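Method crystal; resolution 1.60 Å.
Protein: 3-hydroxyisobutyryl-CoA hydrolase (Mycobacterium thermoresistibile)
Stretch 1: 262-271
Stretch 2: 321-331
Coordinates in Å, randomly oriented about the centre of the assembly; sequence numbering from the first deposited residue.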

# COMPACT_ATOMS: atom_id res chain seq x y z
N ALA A 262 14.91 -13.27 3.65
CA ALA A 262 16.22 -13.23 4.22
C ALA A 262 17.03 -12.08 3.68
O ALA A 262 18.05 -11.75 4.26
CB ALA A 262 16.91 -14.57 3.99
N THR A 263 16.61 -11.47 2.57
CA THR A 263 17.26 -10.24 2.08
C THR A 263 16.75 -8.95 2.71
O THR A 263 17.33 -7.88 2.46
CB THR A 263 17.10 -10.05 0.55
OG1 THR A 263 15.74 -9.73 0.21
CG2 THR A 263 17.65 -11.28 -0.23
N ARG A 264 15.69 -9.02 3.52
CA ARG A 264 15.01 -7.82 3.98
C ARG A 264 15.57 -7.39 5.31
O ARG A 264 16.32 -8.12 5.98
CB ARG A 264 13.50 -8.07 4.10
CG ARG A 264 12.79 -8.60 2.89
CD ARG A 264 13.10 -7.81 1.65
NE ARG A 264 12.18 -8.11 0.58
CZ ARG A 264 12.26 -7.57 -0.64
NH1 ARG A 264 13.27 -6.79 -0.99
NH2 ARG A 264 11.34 -7.84 -1.54
N SER A 265 15.29 -6.13 5.66
CA SER A 265 15.79 -5.58 6.91
C SER A 265 15.29 -6.38 8.11
O SER A 265 14.06 -6.48 8.27
CB SER A 265 15.33 -4.11 7.03
OG SER A 265 15.36 -3.65 8.36
N PRO A 266 16.20 -6.92 8.97
CA PRO A 266 15.71 -7.64 10.17
C PRO A 266 14.78 -6.86 11.08
O PRO A 266 13.72 -7.35 11.44
CB PRO A 266 17.00 -8.06 10.88
CG PRO A 266 17.95 -8.29 9.73
CD PRO A 266 17.64 -7.16 8.76
N ILE A 267 15.12 -5.60 11.39
CA ILE A 267 14.26 -4.81 12.26
C ILE A 267 12.93 -4.50 11.56
O ILE A 267 11.88 -4.65 12.16
CB ILE A 267 14.95 -3.55 12.82
CG1 ILE A 267 14.10 -2.89 13.90
CG2 ILE A 267 15.26 -2.56 11.70
CD1 ILE A 267 13.79 -3.76 15.10
N ALA A 268 12.98 -4.16 10.28
CA ALA A 268 11.72 -3.87 9.56
C ALA A 268 10.79 -5.10 9.48
O ALA A 268 9.60 -4.98 9.67
CB ALA A 268 12.00 -3.31 8.18
N LEU A 269 11.37 -6.26 9.22
CA LEU A 269 10.63 -7.53 9.20
C LEU A 269 9.94 -7.74 10.53
O LEU A 269 8.76 -8.07 10.56
CB LEU A 269 11.55 -8.74 8.94
CG LEU A 269 12.00 -8.89 7.49
CD1 LEU A 269 13.22 -9.82 7.44
CD2 LEU A 269 10.86 -9.31 6.56
N SER A 270 10.70 -7.53 11.61
CA SER A 270 10.21 -7.80 12.97
C SER A 270 9.08 -6.84 13.33
O SER A 270 8.09 -7.22 13.94
CB SER A 270 11.35 -7.70 13.97
OG SER A 270 12.42 -8.58 13.62
N VAL A 271 9.25 -5.59 12.96
CA VAL A 271 8.23 -4.59 13.27
C VAL A 271 6.99 -4.84 12.40
O VAL A 271 5.85 -4.64 12.85
CB VAL A 271 8.78 -3.17 13.13
CG1 VAL A 271 7.68 -2.15 13.36
CG2 VAL A 271 9.94 -2.91 14.10
N LYS A 321 23.37 -2.88 3.79
CA LYS A 321 24.03 -3.47 4.94
C LYS A 321 23.21 -3.13 6.16
O LYS A 321 23.32 -2.03 6.72
CB LYS A 321 25.48 -2.92 5.10
N TRP A 322 22.35 -4.07 6.53
CA TRP A 322 21.39 -3.80 7.56
C TRP A 322 22.05 -3.86 8.93
O TRP A 322 23.00 -4.64 9.17
CB TRP A 322 20.27 -4.85 7.53
CG TRP A 322 19.50 -5.00 6.24
CD1 TRP A 322 19.31 -6.16 5.54
CD2 TRP A 322 18.73 -4.00 5.57
NE1 TRP A 322 18.51 -5.95 4.47
CE2 TRP A 322 18.11 -4.63 4.46
CE3 TRP A 322 18.51 -2.64 5.78
CZ2 TRP A 322 17.29 -3.95 3.56
CZ3 TRP A 322 17.69 -1.96 4.89
CH2 TRP A 322 17.08 -2.61 3.79
N ARG A 323 21.52 -3.07 9.85
CA ARG A 323 22.01 -3.01 11.22
C ARG A 323 20.80 -2.82 12.14
O ARG A 323 20.14 -1.79 12.06
CB ARG A 323 23.00 -1.82 11.33
N PRO A 324 20.46 -3.82 12.99
CA PRO A 324 21.13 -5.11 13.17
C PRO A 324 21.13 -5.99 11.93
O PRO A 324 20.16 -6.02 11.17
CB PRO A 324 20.32 -5.79 14.28
CG PRO A 324 19.00 -5.11 14.26
CD PRO A 324 19.28 -3.70 13.87
N ALA A 325 22.21 -6.75 11.78
CA ALA A 325 22.42 -7.51 10.56
C ALA A 325 21.66 -8.83 10.57
O ALA A 325 21.45 -9.43 9.52
CB ALA A 325 23.90 -7.78 10.34
N THR A 326 21.26 -9.30 11.74
CA THR A 326 20.57 -10.59 11.85
C THR A 326 19.35 -10.45 12.74
O THR A 326 19.32 -9.62 13.64
CB THR A 326 21.50 -11.67 12.45
OG1 THR A 326 21.80 -11.37 13.83
CG2 THR A 326 22.78 -11.75 11.69
N LEU A 327 18.35 -11.30 12.50
CA LEU A 327 17.17 -11.35 13.35
C LEU A 327 17.49 -11.69 14.81
O LEU A 327 16.83 -11.21 15.71
CB LEU A 327 16.17 -12.38 12.82
CG LEU A 327 15.51 -11.95 11.51
CD1 LEU A 327 14.91 -13.15 10.80
CD2 LEU A 327 14.39 -10.95 11.78
N ALA A 328 18.51 -12.51 15.03
CA ALA A 328 18.88 -12.89 16.38
C ALA A 328 19.31 -11.70 17.24
O ALA A 328 19.19 -11.76 18.46
CB ALA A 328 20.00 -13.94 16.33
N GLU A 329 19.78 -10.63 16.60
CA GLU A 329 20.18 -9.38 17.29
C GLU A 329 19.02 -8.40 17.54
O GLU A 329 19.21 -7.35 18.14
CB GLU A 329 21.29 -8.67 16.49
CG GLU A 329 22.55 -9.50 16.24
CD GLU A 329 23.44 -8.85 15.20
OE1 GLU A 329 23.48 -9.29 14.04
OE2 GLU A 329 24.09 -7.85 15.54
N VAL A 330 17.83 -8.70 17.05
CA VAL A 330 16.65 -7.87 17.30
C VAL A 330 16.04 -8.26 18.64
O VAL A 330 15.63 -9.42 18.82
CB VAL A 330 15.62 -8.03 16.16
CG1 VAL A 330 14.34 -7.26 16.45
CG2 VAL A 330 16.22 -7.61 14.83
N THR A 331 15.97 -7.32 19.58
CA THR A 331 15.37 -7.59 20.90
C THR A 331 13.90 -7.19 20.88
O THR A 331 13.43 -6.49 19.97
CB THR A 331 16.03 -6.78 22.03
OG1 THR A 331 15.79 -5.38 21.79
CG2 THR A 331 17.53 -7.03 22.10
O HOH W 1 17.78 -4.58 11.11

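Contact between residues 262-271 and 321-331 of this hydrolase, which buries 491 Å² summed over both sides and is built round Pro266 and Trp322, with Leu327, Val330 and Ile267 adding to the apolar part. Pro266, the first residue of the helix in stretch 1, has 96 Å² covered by the other stretch, the largest share of any residue here, and Trp322 follows with 84 Å².

The indole of Trp322 (chi1 -57°, m; chi2 126°) lies against the loop that leads into the helix. Trp322 NE1 donates to Thr263 O at 3.0 Å, with an N-H...O angle of 168°; the acceptor sits at the ring edge, near the ring plane, where an indole N-H points. This nearly straight bond is the one direct hydrogen bond between the stretches. One face of the same ring is covered by the backbone of Ser265: Ser265 N is 3.4 Å from Trp322 CE2, and Ser265 CA stands 3.5 Å from the centroid of the five-membered ring, 9° off its normal, a CH-pi contact. Tryptophan thus serves twice, fixing the loop through its edge and packing on it through its face. The CA-to-CB bond of Ser265 points sideways, with Ser265 CB 3.7 Å from Trp322 CD2, while its hydroxyl caps the helix: Ala268 N donates to Ser265 OG at 3.1 Å.

Pro266 suits the first turn of the helix, where its lack of an N-H costs no helical hydrogen bond; its CA-to-CB bond points toward stretch 2, and its compact ring packs there. Pro266 CD meets Trp322 CB at 3.7 Å. Further round the ring, Pro266 CG lies 3.5 Å from Pro324 O and 3.7 Å from Ala325 O, so the backbone of stretch 2 curls past it. Pro266 CB completes the packing, 4.0 Å from Leu327 CD2 and 4.1 Å from Val330 CG2. Leu327 starts a short 3-10 segment; its CA-to-CB bond points sideways, but the end of its side chain comes nearer to the helix. Val330, just after that segment and held by a bond from Val330 N to Leu327 O (3.0 Å), directs its CA-to-CB bond toward stretch 1 and brings Val330 CG1 to 3.8 Å from Ile267 CD1. Both residues have 55 Å² covered, and their branched apolar side chains fill space beside the proline without needing polar partners.

One helical turn on, Ser270 also faces stretch 2. Ser270 OG donates to Pro266 O at 2.8 Å, which satisfies the hydroxyl within its own helix and lets it pack among apolar groups, and lies 3.6 Å from Leu327 CD2 and 3.7 Å from Val330 CG1. A water adds a polar bridge: it accepts from Ile267 N at 2.9 Å and donates to Pro324 O at 2.8 Å, linking an N-H of the first helical turn to a carbonyl that follows the cis peptide bond before Pro324.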